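Local coordinates for Fe-regulated protein B (Neisseria meningitidis, PDB 4AIP), which is an outer-membrane, TonB-dependent transporter that takes up iron, possibly as a siderophore complex, at residues Gly598-Arg612 with Ala630-Arg643. Sequence-based numbering, arbitrary orientation.
Sequences GGLTAKVGVSHSKPR and AQVGRTWTASLAYR
Val606 sets one methyl squarely on a face of the Trp636 indole: CG2 stands 3.4 Å from the centroid of the six-membered ring, 6° off its normal, a clean CH-pi contact. CG2 is the methyl anti to the backbone N, which lays it over the indole, and the two side chains run alongside each other; the indole NE1 is hydrogen-bonded to Gln659 on the next strand. The same methyl meets the edge of the Arg634 guanidinium. The His608 ring takes Arg634 CB at its edge, 3.4 Å from ND1. At the far end Leu600 CB lies in the plane of the Tyr642 ring, at its edge, 3.9 Å from CD1.

Beyond the regular pairing, the Gln631 amide bridges to Ser609 and Arg612. Its NE2 donates to Ser609 O at 2.9 Å, nearly straight (169°) and in the carbonyl plane, and also to its neighbour Val632 O. On the other side of the amide, OE1 accepts from Arg612 NH1 at 2.9 Å, with a weak second bond from NH2; guanidinium and amide planes stand 74° apart. Arg612 NH1 is held further by Pro611 O, while Lys610 CG lies over one guanidinium face, toward its rim.

Between these ends, strands 600-609 and 635-643 form an antiparallel ladder, from Leu600 opposite Tyr642 to Ser607 opposite Thr635, continuing the meander of the transmembrane barrel. Val604, Val606, Ala638, Leu640 and Trp636 share one face, which probably looks toward lipid; the inner face carries Lys603, Thr637 and Ser639, with small Gly605 and Ala641 among them, and there Thr637 OG1 bonds to Glu91 O of the plug. The chemistry thus divides: a largely apolar outer face, a more polar one toward the plug, and past the ladder a side-chain amide that takes over the backbone's role in joining the two segments.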
loop_
_atom_site.group_PDB
_atom_site.type_symbol
_atom_site.label_atom_id
_atom_site.label_comp_id
_atom_site.label_asym_id
_atom_site.label_seq_id
_atom_site.Cartn_x
_atom_site.Cartn_y
_atom_site.Cartn_z
ATOM N N GLY B 598 15.119 -7.021 46.068
ATOM C CA GLY B 598 13.973 -6.169 46.455
ATOM C C GLY B 598 13.433 -5.159 45.437
ATOM O O GLY B 598 12.870 -4.073 45.821
ATOM N N GLY B 599 13.580 -5.489 44.147
ATOM C CA GLY B 599 13.179 -4.542 43.104
ATOM C C GLY B 599 14.330 -3.849 42.378
ATOM O O GLY B 599 14.083 -3.191 41.364
ATOM N N LEU B 600 15.568 -4.005 42.860
ATOM C CA LEU B 600 16.749 -3.401 42.233
ATOM C C LEU B 600 17.450 -4.429 41.339
ATOM O O LEU B 600 17.544 -5.622 41.679
ATOM C CB LEU B 600 17.727 -2.876 43.309
ATOM C CG LEU B 600 19.169 -2.548 42.811
ATOM C CD1 LEU B 600 19.235 -1.206 42.003
ATOM C CD2 LEU B 600 20.228 -2.517 43.980
ATOM N N THR B 601 17.941 -4.000 40.188
ATOM C CA THR B 601 18.536 -4.946 39.264
ATOM C C THR B 601 19.721 -4.185 38.738
ATOM O O THR B 601 19.540 -3.077 38.190
ATOM C CB THR B 601 17.496 -5.504 38.141
ATOM O OG1 THR B 601 16.567 -4.471 37.735
ATOM C CG2 THR B 601 16.614 -6.617 38.692
ATOM N N ALA B 602 20.931 -4.739 38.961
ATOM C CA ALA B 602 22.240 -4.099 38.638
ATOM C C ALA B 602 23.003 -5.007 37.757
ATOM O O ALA B 602 23.028 -6.176 38.046
ATOM C CB ALA B 602 23.065 -3.885 39.907
ATOM N N LYS B 603 23.688 -4.478 36.732
ATOM C CA LYS B 603 24.374 -5.324 35.748
ATOM C C LYS B 603 25.602 -4.664 35.141
ATOM O O LYS B 603 25.604 -3.459 34.889
ATOM C CB LYS B 603 23.401 -5.737 34.634
ATOM C CG LYS B 603 22.093 -6.363 35.174
ATOM C CD LYS B 603 21.311 -7.214 34.190
ATOM C CE LYS B 603 21.083 -6.554 32.845
ATOM N NZ LYS B 603 19.650 -6.888 32.450
ATOM N N VAL B 604 26.634 -5.460 34.882
ATOM C CA VAL B 604 27.910 -5.015 34.252
ATOM C C VAL B 604 28.373 -6.166 33.450
ATOM O O VAL B 604 28.009 -7.317 33.780
ATOM C CB VAL B 604 29.098 -4.765 35.259
ATOM C CG1 VAL B 604 29.171 -3.331 35.646
ATOM C CG2 VAL B 604 28.936 -5.575 36.508
ATOM N N GLY B 605 29.193 -5.868 32.449
ATOM C CA GLY B 605 29.730 -6.817 31.514
ATOM C C GLY B 605 30.830 -6.145 30.719
ATOM O O GLY B 605 30.820 -4.911 30.554
ATOM N N VAL B 606 31.774 -6.952 30.196
ATOM C CA VAL B 606 32.949 -6.449 29.454
ATOM C C VAL B 606 33.406 -7.577 28.519
ATOM O O VAL B 606 33.245 -8.777 28.819
ATOM C CB VAL B 606 34.137 -6.021 30.458
ATOM C CG1 VAL B 606 34.600 -7.245 31.236
ATOM C CG2 VAL B 606 35.381 -5.359 29.766
ATOM N N SER B 607 33.965 -7.191 27.381
ATOM C CA SER B 607 34.295 -8.123 26.363
ATOM C C SER B 607 35.359 -7.524 25.550
ATOM O O SER B 607 35.318 -6.321 25.275
ATOM C CB SER B 607 33.113 -8.343 25.457
ATOM O OG SER B 607 33.489 -9.083 24.293
ATOM N N HIS B 608 36.354 -8.337 25.223
ATOM C CA HIS B 608 37.345 -7.939 24.249
ATOM C C HIS B 608 37.777 -9.173 23.531
ATOM O O HIS B 608 37.977 -10.232 24.159
ATOM C CB HIS B 608 38.565 -7.306 24.889
ATOM C CG HIS B 608 39.580 -6.840 23.896
ATOM N ND1 HIS B 608 39.579 -5.560 23.381
ATOM C CD2 HIS B 608 40.613 -7.492 23.302
ATOM C CE1 HIS B 608 40.577 -5.437 22.522
ATOM N NE2 HIS B 608 41.221 -6.595 22.457
ATOM N N SER B 609 37.965 -9.023 22.213
ATOM C CA SER B 609 38.490 -10.083 21.386
ATOM C C SER B 609 39.385 -9.558 20.288
ATOM O O SER B 609 39.452 -8.375 20.089
ATOM C CB SER B 609 37.318 -10.856 20.851
ATOM O OG SER B 609 36.489 -9.955 20.159
ATOM N N LYS B 610 40.099 -10.439 19.583
ATOM C CA LYS B 610 41.103 -10.000 18.612
ATOM C C LYS B 610 41.082 -10.813 17.281
ATOM O O LYS B 610 41.901 -11.705 17.087
ATOM C CB LYS B 610 42.494 -10.040 19.263
ATOM C CG LYS B 610 43.646 -9.458 18.408
ATOM C CD LYS B 610 45.030 -10.017 18.908
ATOM C CE LYS B 610 46.214 -9.125 18.504
ATOM N NZ LYS B 610 47.299 -9.237 19.491
ATOM N N PRO B 611 40.128 -10.531 16.385
ATOM C CA PRO B 611 40.103 -11.294 15.143
ATOM C C PRO B 611 41.234 -10.890 14.241
ATOM O O PRO B 611 41.405 -9.671 13.982
ATOM C CB PRO B 611 38.757 -10.882 14.460
ATOM C CG PRO B 611 38.241 -9.649 15.269
ATOM C CD PRO B 611 38.889 -9.740 16.606
ATOM N N ARG B 612 41.945 -11.915 13.749
ATOM C CA ARG B 612 43.080 -11.763 12.844
ATOM C C ARG B 612 43.082 -12.706 11.644
ATOM O O ARG B 612 42.902 -13.929 11.781
ATOM C CB ARG B 612 44.412 -11.910 13.622
ATOM C CG ARG B 612 44.755 -10.697 14.517
ATOM C CD ARG B 612 44.765 -9.371 13.688
ATOM N NE ARG B 612 45.100 -8.248 14.570
ATOM C CZ ARG B 612 44.217 -7.536 15.253
ATOM N NH1 ARG B 612 42.909 -7.787 15.149
ATOM N NH2 ARG B 612 44.640 -6.585 16.055
ATOM N N ALA B 630 35.663 -6.904 12.547
ATOM C CA ALA B 630 36.295 -5.622 12.834
ATOM C C ALA B 630 37.024 -5.781 14.126
ATOM O O ALA B 630 36.560 -6.543 14.968
ATOM C CB ALA B 630 35.253 -4.516 12.975
ATOM N N GLN B 631 38.164 -5.095 14.281
ATOM C CA GLN B 631 38.810 -4.999 15.586
ATOM C C GLN B 631 38.122 -3.917 16.376
ATOM O O GLN B 631 38.409 -2.725 16.218
ATOM C CB GLN B 631 40.325 -4.738 15.532
ATOM C CG GLN B 631 40.933 -4.591 16.953
ATOM C CD GLN B 631 40.888 -5.869 17.753
ATOM O OE1 GLN B 631 41.643 -6.805 17.511
ATOM N NE2 GLN B 631 39.988 -5.927 18.696
ATOM N N VAL B 632 37.225 -4.375 17.244
ATOM C CA VAL B 632 36.301 -3.540 17.994
ATOM C C VAL B 632 36.987 -3.201 19.288
ATOM O O VAL B 632 37.705 -4.035 19.826
ATOM C CB VAL B 632 35.012 -4.357 18.308
ATOM C CG1 VAL B 632 34.052 -3.613 19.343
ATOM C CG2 VAL B 632 34.287 -4.729 16.990
ATOM N N GLY B 633 36.727 -2.026 19.833
ATOM C CA GLY B 633 37.357 -1.689 21.092
ATOM C C GLY B 633 36.813 -2.555 22.203
ATOM O O GLY B 633 35.695 -3.089 22.121
ATOM N N ARG B 634 37.599 -2.733 23.242
ATOM C CA ARG B 634 37.058 -3.407 24.375
ATOM C C ARG B 634 35.764 -2.723 24.835
ATOM O O ARG B 634 35.702 -1.487 24.944
ATOM C CB ARG B 634 38.059 -3.363 25.488
ATOM C CG ARG B 634 37.406 -3.893 26.716
ATOM C CD ARG B 634 38.294 -4.805 27.434
ATOM N NE ARG B 634 38.733 -4.173 28.667
ATOM C CZ ARG B 634 39.763 -3.346 28.748
ATOM N NH1 ARG B 634 40.442 -3.046 27.648
ATOM N NH2 ARG B 634 40.106 -2.815 29.918
ATOM N N THR B 635 34.737 -3.512 25.136
ATOM C CA THR B 635 33.418 -2.970 25.294
ATOM C C THR B 635 32.905 -3.262 26.651
ATOM O O THR B 635 32.848 -4.411 27.072
ATOM C CB THR B 635 32.488 -3.566 24.224
ATOM O OG1 THR B 635 32.865 -3.041 22.944
ATOM C CG2 THR B 635 31.028 -3.244 24.465
ATOM N N TRP B 636 32.473 -2.205 27.316
ATOM C CA TRP B 636 31.881 -2.304 28.639
ATOM C C TRP B 636 30.408 -1.963 28.536
ATOM O O TRP B 636 30.011 -1.020 27.838
ATOM C CB TRP B 636 32.524 -1.261 29.585
ATOM C CG TRP B 636 33.981 -1.410 29.747
ATOM C CD1 TRP B 636 34.975 -0.978 28.878
ATOM C CD2 TRP B 636 34.642 -2.015 30.835
ATOM N NE1 TRP B 636 36.197 -1.286 29.381
ATOM C CE2 TRP B 636 36.029 -1.920 30.587
ATOM C CE3 TRP B 636 34.201 -2.642 31.999
ATOM C CZ2 TRP B 636 36.978 -2.462 31.441
ATOM C CZ3 TRP B 636 35.173 -3.157 32.890
ATOM C CH2 TRP B 636 36.523 -3.066 32.597
ATOM N N THR B 637 29.591 -2.675 29.289
ATOM C CA THR B 637 28.192 -2.282 29.367
ATOM C C THR B 637 27.775 -2.427 30.788
ATOM O O THR B 637 28.303 -3.260 31.484
ATOM C CB THR B 637 27.233 -3.157 28.517
ATOM O OG1 THR B 637 27.255 -4.489 29.034
ATOM C CG2 THR B 637 27.602 -3.123 27.075
ATOM N N ALA B 638 26.777 -1.659 31.183
ATOM C CA ALA B 638 26.300 -1.676 32.538
ATOM C C ALA B 638 24.836 -1.217 32.549
ATOM O O ALA B 638 24.436 -0.377 31.717
ATOM C CB ALA B 638 27.155 -0.679 33.413
ATOM N N SER B 639 24.090 -1.671 33.551
ATOM C CA SER B 639 22.789 -1.144 33.742
ATOM C C SER B 639 22.392 -1.080 35.212
ATOM O O SER B 639 22.929 -1.802 36.022
ATOM C CB SER B 639 21.780 -1.938 32.919
ATOM O OG SER B 639 21.338 -3.081 33.621
ATOM N N LEU B 640 21.438 -0.201 35.532
ATOM C CA LEU B 640 20.968 0.016 36.897
ATOM C C LEU B 640 19.467 0.295 36.784
ATOM O O LEU B 640 19.046 1.148 36.026
ATOM C CB LEU B 640 21.702 1.236 37.455
ATOM C CG LEU B 640 21.916 1.533 38.932
ATOM C CD1 LEU B 640 22.340 0.303 39.718
ATOM C CD2 LEU B 640 22.978 2.614 39.041
ATOM N N ALA B 641 18.639 -0.435 37.502
ATOM C CA ALA B 641 17.213 -0.228 37.348
ATOM C C ALA B 641 16.570 -0.494 38.658
ATOM O O ALA B 641 17.070 -1.292 39.441
ATOM C CB ALA B 641 16.619 -1.179 36.275
ATOM N N TYR B 642 15.454 0.166 38.887
ATOM C CA TYR B 642 14.691 -0.068 40.087
ATOM C C TYR B 642 13.198 -0.180 39.779
ATOM O O TYR B 642 12.645 0.671 39.083
ATOM C CB TYR B 642 14.982 1.025 41.163
ATOM C CG TYR B 642 14.296 0.655 42.446
ATOM C CD1 TYR B 642 14.721 -0.457 43.211
ATOM C CD2 TYR B 642 13.178 1.344 42.861
ATOM C CE1 TYR B 642 14.013 -0.858 44.405
ATOM C CE2 TYR B 642 12.457 0.964 44.034
ATOM C CZ TYR B 642 12.878 -0.123 44.804
ATOM O OH TYR B 642 12.148 -0.439 45.957
ATOM N N ARG B 643 12.549 -1.200 40.347
ATOM C CA ARG B 643 11.112 -1.399 40.166
ATOM C C ARG B 643 10.268 -1.093 41.412
ATOM O O ARG B 643 10.355 -1.810 42.411
ATOM C CB ARG B 643 10.786 -2.832 39.656
ATOM C CG ARG B 643 9.241 -3.005 39.520
ATOM C CD ARG B 643 8.802 -3.828 38.331
ATOM N NE ARG B 643 8.086 -3.075 37.293
ATOM C CZ ARG B 643 8.482 -3.025 36.031
ATOM N NH1 ARG B 643 9.599 -3.619 35.693
ATOM N NH2 ARG B 643 7.795 -2.342 35.131
#